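Local atomic coordinates of outer surface protein (Bacillus cereus ATCC 14579, PDB entry 1X7F), a protein that has no established function but probably acts as a 6-phospho-N-acetylmuramidase, hydrolysing the glycosidic bond of 6-phosphorylated N-acetylmuramic acid saccharides from the cell wall. Residues A[58-63]-A[90-95]; A[119-124]-A[144-149]; A[274-279]-A[286-291]. All coordinates share one frame; numbering follows the deposited sequence.

The three contacts come one after another along the chain and fall into two regions. Contacts 1 and 2 share the eight-stranded parallel sheet, whose strand order fits a (beta/alpha)8 barrel, and their centres lie about 11 Å apart. Strands 89-94 and 119-122 are neighbours there: Leu92 O approaches Arg121 N at 2.9 Å and Leu92 N approaches Gly119 O at 3.0 Å, so the two contacts form one continuous part of the barrel wall. Contact 3 belongs to the mixed sheet of the C-terminal region, its centre about 44 Å from that of contact 1 and about 43 Å from that of contact 2, consistent with a barrel carrying a separate C-terminal module.

Contact 1. Residues A[58-63]-A[90-95]; sequences IFTCLL and VILDVA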
loop_
_atom_site.group_PDB
_atom_site.type_symbol
_atom_site.label_atom_id
_atom_site.label_comp_id
_atom_site.label_asym_id
_atom_site.label_seq_id
_atom_site.Cartn_x
_atom_site.Cartn_y
_atom_site.Cartn_z
ATOM N N ILE A 58 -7.210 -5.101 -11.912
ATOM C CA ILE A 58 -6.238 -5.934 -12.618
ATOM C C ILE A 58 -5.308 -5.095 -13.512
ATOM O O ILE A 58 -5.768 -4.224 -14.261
ATOM C CB ILE A 58 -6.952 -7.026 -13.474
ATOM C CG1 ILE A 58 -7.734 -8.001 -12.586
ATOM C CG2 ILE A 58 -5.932 -7.797 -14.326
ATOM C CD1 ILE A 58 -8.422 -9.101 -13.359
ATOM N N PHE A 59 -4.008 -5.363 -13.420
ATOM C CA PHE A 59 -3.036 -4.869 -14.392
ATOM C C PHE A 59 -2.661 -6.002 -15.343
ATOM O O PHE A 59 -2.200 -7.052 -14.929
ATOM C CB PHE A 59 -1.789 -4.301 -13.709
ATOM C CG PHE A 59 -0.679 -3.943 -14.676
ATOM C CD1 PHE A 59 -0.789 -2.819 -15.502
ATOM C CD2 PHE A 59 0.463 -4.749 -14.782
ATOM C CE1 PHE A 59 0.236 -2.488 -16.413
ATOM C CE2 PHE A 59 1.493 -4.436 -15.690
ATOM C CZ PHE A 59 1.380 -3.299 -16.509
ATOM N N THR A 60 -2.890 -5.811 -16.627
ATOM C CA THR A 60 -2.552 -6.875 -17.566
ATOM C C THR A 60 -1.650 -6.396 -18.686
ATOM O O THR A 60 -1.740 -5.254 -19.143
ATOM C CB THR A 60 -3.793 -7.625 -18.088
ATOM O OG1 THR A 60 -3.396 -8.485 -19.160
ATOM C CG2 THR A 60 -4.791 -6.678 -18.746
ATOM N N CYS A 61 -0.785 -7.307 -19.111
ATOM C CA CYS A 61 0.340 -6.993 -19.961
ATOM C C CYS A 61 0.342 -7.827 -21.244
ATOM O O CYS A 61 0.405 -9.061 -21.197
ATOM C CB CYS A 61 1.608 -7.259 -19.169
ATOM S SG CYS A 61 3.060 -6.437 -19.788
ATOM N N LEU A 62 0.266 -7.145 -22.383
ATOM C CA LEU A 62 0.345 -7.805 -23.680
ATOM C C LEU A 62 1.705 -7.510 -24.298
ATOM O O LEU A 62 1.942 -6.417 -24.820
ATOM C CB LEU A 62 -0.813 -7.371 -24.593
ATOM C CG LEU A 62 -0.925 -7.895 -26.036
ATOM C CD1 LEU A 62 -0.861 -9.433 -26.158
ATOM C CD2 LEU A 62 -2.200 -7.357 -26.689
ATOM N N LEU A 63 2.595 -8.493 -24.214
ATOM C CA LEU A 63 3.984 -8.333 -24.629
ATOM C C LEU A 63 4.214 -8.695 -26.093
ATOM O O LEU A 63 4.948 -8.001 -26.791
ATOM C CB LEU A 63 4.903 -9.159 -23.725
ATOM C CG LEU A 63 4.819 -8.798 -22.238
ATOM C CD1 LEU A 63 4.802 -10.032 -21.337
ATOM C CD2 LEU A 63 5.935 -7.852 -21.872
ATOM N N VAL A 90 -10.090 -3.486 -15.260
ATOM C CA VAL A 90 -8.980 -4.009 -16.069
ATOM C C VAL A 90 -8.207 -2.899 -16.794
ATOM O O VAL A 90 -8.762 -2.189 -17.636
ATOM C CB VAL A 90 -9.463 -5.111 -17.067
ATOM C CG1 VAL A 90 -8.331 -5.558 -17.988
ATOM C CG2 VAL A 90 -10.040 -6.312 -16.318
ATOM N N ILE A 91 -6.928 -2.754 -16.450
ATOM C CA ILE A 91 -6.037 -1.829 -17.153
ATOM C C ILE A 91 -5.040 -2.610 -18.021
ATOM O O ILE A 91 -4.272 -3.436 -17.512
ATOM C CB ILE A 91 -5.317 -0.854 -16.173
ATOM C CG1 ILE A 91 -6.327 -0.080 -15.299
ATOM C CG2 ILE A 91 -4.393 0.106 -16.927
ATOM C CD1 ILE A 91 -7.375 0.761 -16.082
ATOM N N LEU A 92 -5.089 -2.352 -19.331
ATOM C CA LEU A 92 -4.195 -2.985 -20.312
ATOM C C LEU A 92 -2.933 -2.180 -20.600
ATOM O O LEU A 92 -2.996 -0.994 -20.920
ATOM C CB LEU A 92 -4.920 -3.237 -21.638
ATOM C CG LEU A 92 -5.311 -4.665 -22.033
ATOM C CD1 LEU A 92 -6.181 -4.628 -23.286
ATOM C CD2 LEU A 92 -4.084 -5.551 -22.273
ATOM N N ASP A 93 -1.788 -2.842 -20.478
ATOM C CA ASP A 93 -0.534 -2.308 -21.000
ATOM C C ASP A 93 -0.121 -3.106 -22.239
ATOM O O ASP A 93 0.258 -4.278 -22.148
ATOM C CB ASP A 93 0.567 -2.337 -19.939
ATOM C CG ASP A 93 1.663 -1.326 -20.209
ATOM O OD1 ASP A 93 1.844 -0.932 -21.388
ATOM O OD2 ASP A 93 2.391 -0.869 -19.299
ATOM N N VAL A 94 -0.225 -2.468 -23.396
ATOM C CA VAL A 94 0.106 -3.119 -24.666
ATOM C C VAL A 94 1.389 -2.503 -25.236
ATOM O O VAL A 94 1.541 -1.276 -25.256
ATOM C CB VAL A 94 -1.077 -3.038 -25.684
ATOM C CG1 VAL A 94 -0.762 -3.794 -26.974
ATOM C CG2 VAL A 94 -2.370 -3.578 -25.062
ATOM N N ALA A 95 2.318 -3.364 -25.654
ATOM C CA ALA A 95 3.567 -2.931 -26.289
ATOM C C ALA A 95 3.291 -2.184 -27.607
ATOM O O ALA A 95 2.638 -2.731 -28.508
ATOM C CB ALA A 95 4.490 -4.126 -26.526
#
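Neighbouring parallel strands of a (beta/alpha)8-type barrel meet here, Ile58 to Leu62 pairing in order with Val90 to Val94. The strand axes diverge by 24° and approach to 4.8 Å. The ladder alternates: Ile91 N donates to Ile58 O, Thr60 N to Ile91 O (2.9 Å), Asp93 N to Thr60 O (2.8 Å) and Leu62 N to Asp93 O. A longer bond from Ala95 N to Leu62 O (3.2 Å) carries the pairing just past the second strand.

The side chains separate onto two faces. On one, Thr60, Leu62, Leu92 and Val94 pack under helices 74-85 and 110-115. Thr60 turns its methyl, not its hydroxyl, to the neighbouring strand, and CG2 lies 3.8 Å from Leu92 CD2. The Leu62 and Val94 side chains lie side by side, Leu62 CD2 3.9 Å from Val94 CG1.

The opposite face carries Phe59 and Asp93, and there the Phe59 ring also meets Phe203 edge-to-face. With chi1 at 172°, the ring swings over beside Asp93, whose carboxylate plane stands 77° from it. Asp93 OD2 lies in the ring plane at its edge, while Asp93 CB comes obliquely to within 3.5 Å of Phe59 CE1.

Contact 2. Residues A[119-124]-A[144-149]; sequences GIRLDV and ELNVSN
With CG anti to the backbone N in both Arg121 (chi1 -166°) and Glu144 (chi1 -175°), the two long side chains leave paired positions on the same face of the parallel sheet. The strands 119-122 and 142-146 belong to a beta-alpha-beta unit of the barrel, with helix 129-134 as the crossover. Two short backbone bonds set the pairing: Glu144 N donates to Ile120 O at 2.7 Å, and Leu122 N to Glu144 O, also at 2.7 Å.

Arg121 is extended from CG to NE and crosses the glutamate chain at a slant, which brings its CD to OE2. Glu144 OE2 sits at the guanidinium edge, in its plane, although the carboxylate itself is turned 73° to that plane. Between these two side chains the closest approach is Arg121 CD to Glu144 OE2 at 3.1 Å, and the ion pair from Arg121 NE to Glu144 OE2 is long at 3.8 Å. Arg57 binds the other carboxylate oxygen, OE1, in a salt bridge. The firmer local partner of Arg121 is Asp123: its OD1 accepts a hydrogen bond from Arg121 NH1 at 2.8 Å, part of a salt bridge, met from above the carboxylate plane. NH2 is held by Cys170 O and Asn172 OD1, so several bonds restrain the rotation of the guanidinium group.

Further along, Asn146 joins the two segments. Its ND2 donates to Asp123 O in the carbonyl plane, on a lone pair, at 3.0 Å. Its OD1 lies 3.2 Å from Arg121 NH2, but the poor angle excludes a hydrogen bond. That oxygen instead accepts from Ser148 N at 2.9 Å, an Asx turn whose donor stands above the amide carbonyl plane.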
loop_
_atom_site.group_PDB
_atom_site.type_symbol
_atom_site.label_atom_id
_atom_site.label_comp_id
_atom_site.label_asym_id
_atom_site.label_seq_id
_atom_site.Cartn_x
_atom_site.Cartn_y
_atom_site.Cartn_z
ATOM N N GLY A 119 -9.366 0.531 -19.252
ATOM C CA GLY A 119 -8.384 1.572 -19.508
ATOM C C GLY A 119 -7.094 1.037 -20.091
ATOM O O GLY A 119 -6.892 -0.172 -20.181
ATOM N N ILE A 120 -6.230 1.958 -20.501
ATOM C CA ILE A 120 -4.924 1.626 -21.054
ATOM C C ILE A 120 -3.841 2.437 -20.365
ATOM O O ILE A 120 -4.066 3.594 -19.995
ATOM C CB ILE A 120 -4.862 1.868 -22.592
ATOM C CG1 ILE A 120 -5.460 3.230 -22.958
ATOM C CG2 ILE A 120 -5.526 0.721 -23.352
ATOM C CD1 ILE A 120 -4.900 3.795 -24.236
ATOM N N ARG A 121 -2.671 1.823 -20.200
ATOM C CA ARG A 121 -1.521 2.523 -19.652
ATOM C C ARG A 121 -0.671 3.141 -20.750
ATOM O O ARG A 121 -0.466 2.547 -21.819
ATOM C CB ARG A 121 -0.684 1.615 -18.752
ATOM C CG ARG A 121 0.317 2.385 -17.887
ATOM C CD ARG A 121 0.713 1.696 -16.595
ATOM N NE ARG A 121 1.671 2.490 -15.830
ATOM C CZ ARG A 121 2.970 2.517 -16.086
ATOM N NH1 ARG A 121 3.461 1.796 -17.081
ATOM N NH2 ARG A 121 3.783 3.256 -15.351
ATOM N N LEU A 122 -0.231 4.369 -20.493
ATOM C CA LEU A 122 0.760 5.032 -21.322
ATOM C C LEU A 122 2.067 5.015 -20.536
ATOM O O LEU A 122 2.378 5.944 -19.784
ATOM C CB LEU A 122 0.331 6.456 -21.682
ATOM C CG LEU A 122 -0.938 6.629 -22.523
ATOM C CD1 LEU A 122 -1.133 8.092 -22.845
ATOM C CD2 LEU A 122 -0.906 5.797 -23.801
ATOM N N ASP A 123 2.800 3.918 -20.705
ATOM C CA ASP A 123 4.082 3.678 -20.051
ATOM C C ASP A 123 5.096 4.783 -20.394
ATOM O O ASP A 123 5.822 5.285 -19.525
ATOM C CB ASP A 123 4.599 2.304 -20.490
ATOM C CG ASP A 123 5.811 1.851 -19.707
ATOM O OD1 ASP A 123 5.873 2.130 -18.490
ATOM O OD2 ASP A 123 6.744 1.196 -20.230
ATOM N N VAL A 124 5.129 5.149 -21.672
ATOM C CA VAL A 124 5.904 6.287 -22.146
ATOM C C VAL A 124 4.911 7.335 -22.658
ATOM O O VAL A 124 3.862 6.992 -23.214
ATOM C CB VAL A 124 6.948 5.862 -23.229
ATOM C CG1 VAL A 124 7.589 7.070 -23.909
ATOM C CG2 VAL A 124 8.027 4.974 -22.613
ATOM N N GLU A 144 -4.433 5.685 -18.260
ATOM C CA GLU A 144 -3.475 5.579 -17.158
ATOM C C GLU A 144 -2.104 6.146 -17.533
ATOM O O GLU A 144 -1.490 5.729 -18.513
ATOM C CB GLU A 144 -3.341 4.140 -16.663
ATOM C CG GLU A 144 -2.440 4.023 -15.440
ATOM C CD GLU A 144 -2.612 2.714 -14.709
ATOM O OE1 GLU A 144 -3.372 2.677 -13.726
ATOM O OE2 GLU A 144 -1.988 1.718 -15.107
ATOM N N LEU A 145 -1.645 7.109 -16.744
ATOM C CA LEU A 145 -0.354 7.739 -16.965
ATOM C C LEU A 145 0.702 7.150 -16.029
ATOM O O LEU A 145 0.378 6.598 -14.973
ATOM C CB LEU A 145 -0.451 9.252 -16.755
ATOM C CG LEU A 145 -1.488 10.050 -17.547
ATOM C CD1 LEU A 145 -1.552 11.443 -16.981
ATOM C CD2 LEU A 145 -1.173 10.087 -19.046
ATOM N N ASN A 146 1.958 7.275 -16.434
ATOM C CA ASN A 146 3.089 6.864 -15.619
ATOM C C ASN A 146 3.347 7.925 -14.551
ATOM O O ASN A 146 3.683 9.064 -14.869
ATOM C CB ASN A 146 4.336 6.681 -16.513
ATOM C CG ASN A 146 5.462 5.907 -15.821
ATOM O OD1 ASN A 146 5.517 5.789 -14.589
ATOM N ND2 ASN A 146 6.352 5.361 -16.622
ATOM N N VAL A 147 3.193 7.551 -13.286
ATOM C CA VAL A 147 3.472 8.467 -12.166
ATOM C C VAL A 147 4.981 8.650 -11.949
ATOM O O VAL A 147 5.417 9.709 -11.481
ATOM C CB VAL A 147 2.770 8.012 -10.864
ATOM C CG1 VAL A 147 2.906 9.053 -9.755
ATOM C CG2 VAL A 147 1.300 7.795 -11.129
ATOM N N SER A 148 5.767 7.642 -12.352
ATOM C CA SER A 148 7.183 7.547 -12.002
ATOM C C SER A 148 8.152 8.548 -12.651
ATOM O O SER A 148 9.354 8.456 -12.429
ATOM C CB SER A 148 7.691 6.113 -12.206
ATOM O OG SER A 148 6.899 5.184 -11.487
ATOM N N ASN A 149 7.632 9.487 -13.437
ATOM C CA ASN A 149 8.446 10.539 -14.034
ATOM C C ASN A 149 8.137 11.869 -13.347
ATOM O O ASN A 149 7.022 12.388 -13.442
ATOM C CB ASN A 149 8.190 10.628 -15.544
ATOM C CG ASN A 149 9.358 11.252 -16.317
ATOM O OD1 ASN A 149 10.347 11.713 -15.741
ATOM N ND2 ASN A 149 9.239 11.255 -17.640
HETATM O O HOH W 1 2.420 8.326 -19.278
#

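Contact 3. Residues A[274-279]-A[286-291]; sequences VHFVDE and RATLQE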
loop_
_atom_site.group_PDB
_atom_site.type_symbol
_atom_site.label_atom_id
_atom_site.label_comp_id
_atom_site.label_asym_id
_atom_site.label_seq_id
_atom_site.Cartn_x
_atom_site.Cartn_y
_atom_site.Cartn_z
ATOM N N VAL A 274 2.095 -5.991 16.874
ATOM C CA VAL A 274 2.730 -6.016 18.196
ATOM C C VAL A 274 2.934 -7.478 18.647
ATOM O O VAL A 274 2.085 -8.352 18.403
ATOM C CB VAL A 274 1.897 -5.207 19.259
ATOM C CG1 VAL A 274 0.504 -5.835 19.483
ATOM C CG2 VAL A 274 2.636 -5.087 20.607
ATOM N N HIS A 275 4.083 -7.730 19.270
ATOM C CA HIS A 275 4.361 -8.977 19.959
ATOM C C HIS A 275 4.495 -8.667 21.447
ATOM O O HIS A 275 5.327 -7.857 21.847
ATOM C CB HIS A 275 5.661 -9.613 19.451
ATOM C CG HIS A 275 5.666 -9.912 17.982
ATOM N ND1 HIS A 275 5.199 -11.099 17.459
ATOM C CD2 HIS A 275 6.093 -9.179 16.924
ATOM C CE1 HIS A 275 5.327 -11.082 16.143
ATOM N NE2 HIS A 275 5.874 -9.930 15.793
ATOM N N PHE A 276 3.677 -9.318 22.262
ATOM C CA PHE A 276 3.727 -9.136 23.702
ATOM C C PHE A 276 4.866 -9.870 24.395
ATOM O O PHE A 276 5.248 -10.959 23.979
ATOM C CB PHE A 276 2.384 -9.533 24.321
ATOM C CG PHE A 276 1.277 -8.615 23.947
ATOM C CD1 PHE A 276 0.260 -9.042 23.083
ATOM C CD2 PHE A 276 1.267 -7.302 24.416
ATOM C CE1 PHE A 276 -0.766 -8.171 22.714
ATOM C CE2 PHE A 276 0.255 -6.431 24.053
ATOM C CZ PHE A 276 -0.765 -6.862 23.202
ATOM N N VAL A 277 5.400 -9.267 25.462
ATOM C CA VAL A 277 6.310 -9.994 26.358
ATOM C C VAL A 277 5.504 -10.972 27.216
ATOM O O VAL A 277 4.304 -10.759 27.435
ATOM C CB VAL A 277 7.161 -9.049 27.268
ATOM C CG1 VAL A 277 7.946 -8.053 26.429
ATOM C CG2 VAL A 277 6.291 -8.334 28.338
ATOM N N ASP A 278 6.156 -12.031 27.694
ATOM C CA ASP A 278 5.514 -13.035 28.556
ATOM C C ASP A 278 4.819 -12.446 29.790
ATOM O O ASP A 278 3.795 -12.958 30.250
ATOM C CB ASP A 278 6.541 -14.081 29.016
ATOM C CG ASP A 278 7.034 -14.972 27.876
ATOM O OD1 ASP A 278 6.379 -15.030 26.806
ATOM O OD2 ASP A 278 8.079 -15.662 27.972
ATOM N N GLU A 279 5.380 -11.361 30.305
ATOM C CA GLU A 279 4.923 -10.748 31.544
ATOM C C GLU A 279 3.708 -9.817 31.384
ATOM O O GLU A 279 3.153 -9.363 32.391
ATOM C CB GLU A 279 6.084 -9.994 32.207
ATOM C CG GLU A 279 7.294 -10.875 32.560
ATOM C CD GLU A 279 8.094 -11.341 31.336
ATOM O OE1 GLU A 279 8.270 -10.551 30.374
ATOM O OE2 GLU A 279 8.548 -12.510 31.339
ATOM N N ARG A 286 -5.296 -5.393 26.845
ATOM C CA ARG A 286 -6.550 -4.713 26.479
ATOM C C ARG A 286 -6.296 -3.245 26.127
ATOM O O ARG A 286 -6.812 -2.753 25.120
ATOM C CB ARG A 286 -7.592 -4.822 27.607
ATOM C CG ARG A 286 -8.992 -4.348 27.218
ATOM C CD ARG A 286 -10.045 -4.321 28.358
ATOM N NE ARG A 286 -9.712 -5.291 29.386
ATOM C CZ ARG A 286 -9.511 -5.010 30.665
ATOM N NH1 ARG A 286 -9.673 -3.776 31.136
ATOM N NH2 ARG A 286 -9.184 -5.995 31.486
ATOM N N ALA A 287 -5.501 -2.560 26.951
ATOM C CA ALA A 287 -5.083 -1.177 26.676
ATOM C C ALA A 287 -4.418 -1.076 25.306
ATOM O O ALA A 287 -4.606 -0.114 24.589
ATOM C CB ALA A 287 -4.122 -0.671 27.759
ATOM N N THR A 288 -3.631 -2.080 24.957
ATOM C CA THR A 288 -2.913 -2.101 23.687
ATOM C C THR A 288 -3.837 -2.368 22.493
ATOM O O THR A 288 -3.791 -1.636 21.501
ATOM C CB THR A 288 -1.795 -3.168 23.758
ATOM O OG1 THR A 288 -0.876 -2.815 24.812
ATOM C CG2 THR A 288 -0.952 -3.174 22.459
ATOM N N LEU A 289 -4.670 -3.406 22.608
ATOM C CA LEU A 289 -5.402 -3.974 21.463
ATOM C C LEU A 289 -6.810 -3.438 21.258
ATOM O O LEU A 289 -7.308 -3.415 20.133
ATOM C CB LEU A 289 -5.501 -5.496 21.584
ATOM C CG LEU A 289 -4.248 -6.359 21.620
ATOM C CD1 LEU A 289 -4.652 -7.821 21.865
ATOM C CD2 LEU A 289 -3.461 -6.218 20.338
ATOM N N GLN A 290 -7.453 -3.035 22.347
ATOM C CA GLN A 290 -8.868 -2.690 22.310
ATOM C C GLN A 290 -9.075 -1.210 22.021
ATOM O O GLN A 290 -10.187 -0.772 21.772
ATOM C CB GLN A 290 -9.564 -3.100 23.624
ATOM C CG GLN A 290 -11.037 -3.317 23.464
ATOM C CD GLN A 290 -11.704 -3.872 24.711
ATOM O OE1 GLN A 290 -12.363 -3.131 25.443
ATOM N NE2 GLN A 290 -11.530 -5.175 24.956
ATOM N N GLU A 291 -7.997 -0.449 22.046
ATOM C CA GLU A 291 -8.081 0.995 21.903
ATOM C C GLU A 291 -7.694 1.454 20.513
ATOM O O GLU A 291 -6.731 0.956 19.930
ATOM C CB GLU A 291 -7.156 1.693 22.923
ATOM C CG GLU A 291 -7.356 1.266 24.374
ATOM C CD GLU A 291 -8.754 1.551 24.884
ATOM O OE1 GLU A 291 -9.271 2.650 24.580
ATOM O OE2 GLU A 291 -9.337 0.678 25.580
#
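The Phe276 ring pushes its outer rim against Thr288 and Leu289, two successive residues on helix 282-289. Thr288 CB and Leu289 CG both lie at the ring edge, close to its plane, whereas Thr288 CG2 approaches CZ obliquely. The nearest approaches are Phe276 CZ to Thr288 CG2 at 3.8 Å and Phe276 CZ to Leu289 CG at 3.9 Å. Ring and helix side chains arrive from opposite directions. On the Leu289 side, Phe276 CE1 also reaches CD1 at 4.0 Å.

Val274, two residues earlier on strand 270-276, adds a second, looser point of touch. Its chi1 of 63° places CG1 between the backbone N and the carbonyl carbon, and from there it meets Leu289 CD2 at 4.1 Å.

The arrangement packs a helix against the mixed sheet of the C-terminal region, joining strand 270-276 to the helix that follows it. Val361 and Cys383, on the neighbouring strands 358-364 and 380-384, also touch Thr288, which therefore faces three adjacent strands.

Thr288 OG1 is hydrogen-bonded to Glu284 O one helical turn back, which satisfies the hydroxyl within the helix while the methyl faces the sheet. With 164 Å² buried, both sides summed, mainly carbon meeting carbon and no hydrogen bond between the segments, the contact rests on apolar packing.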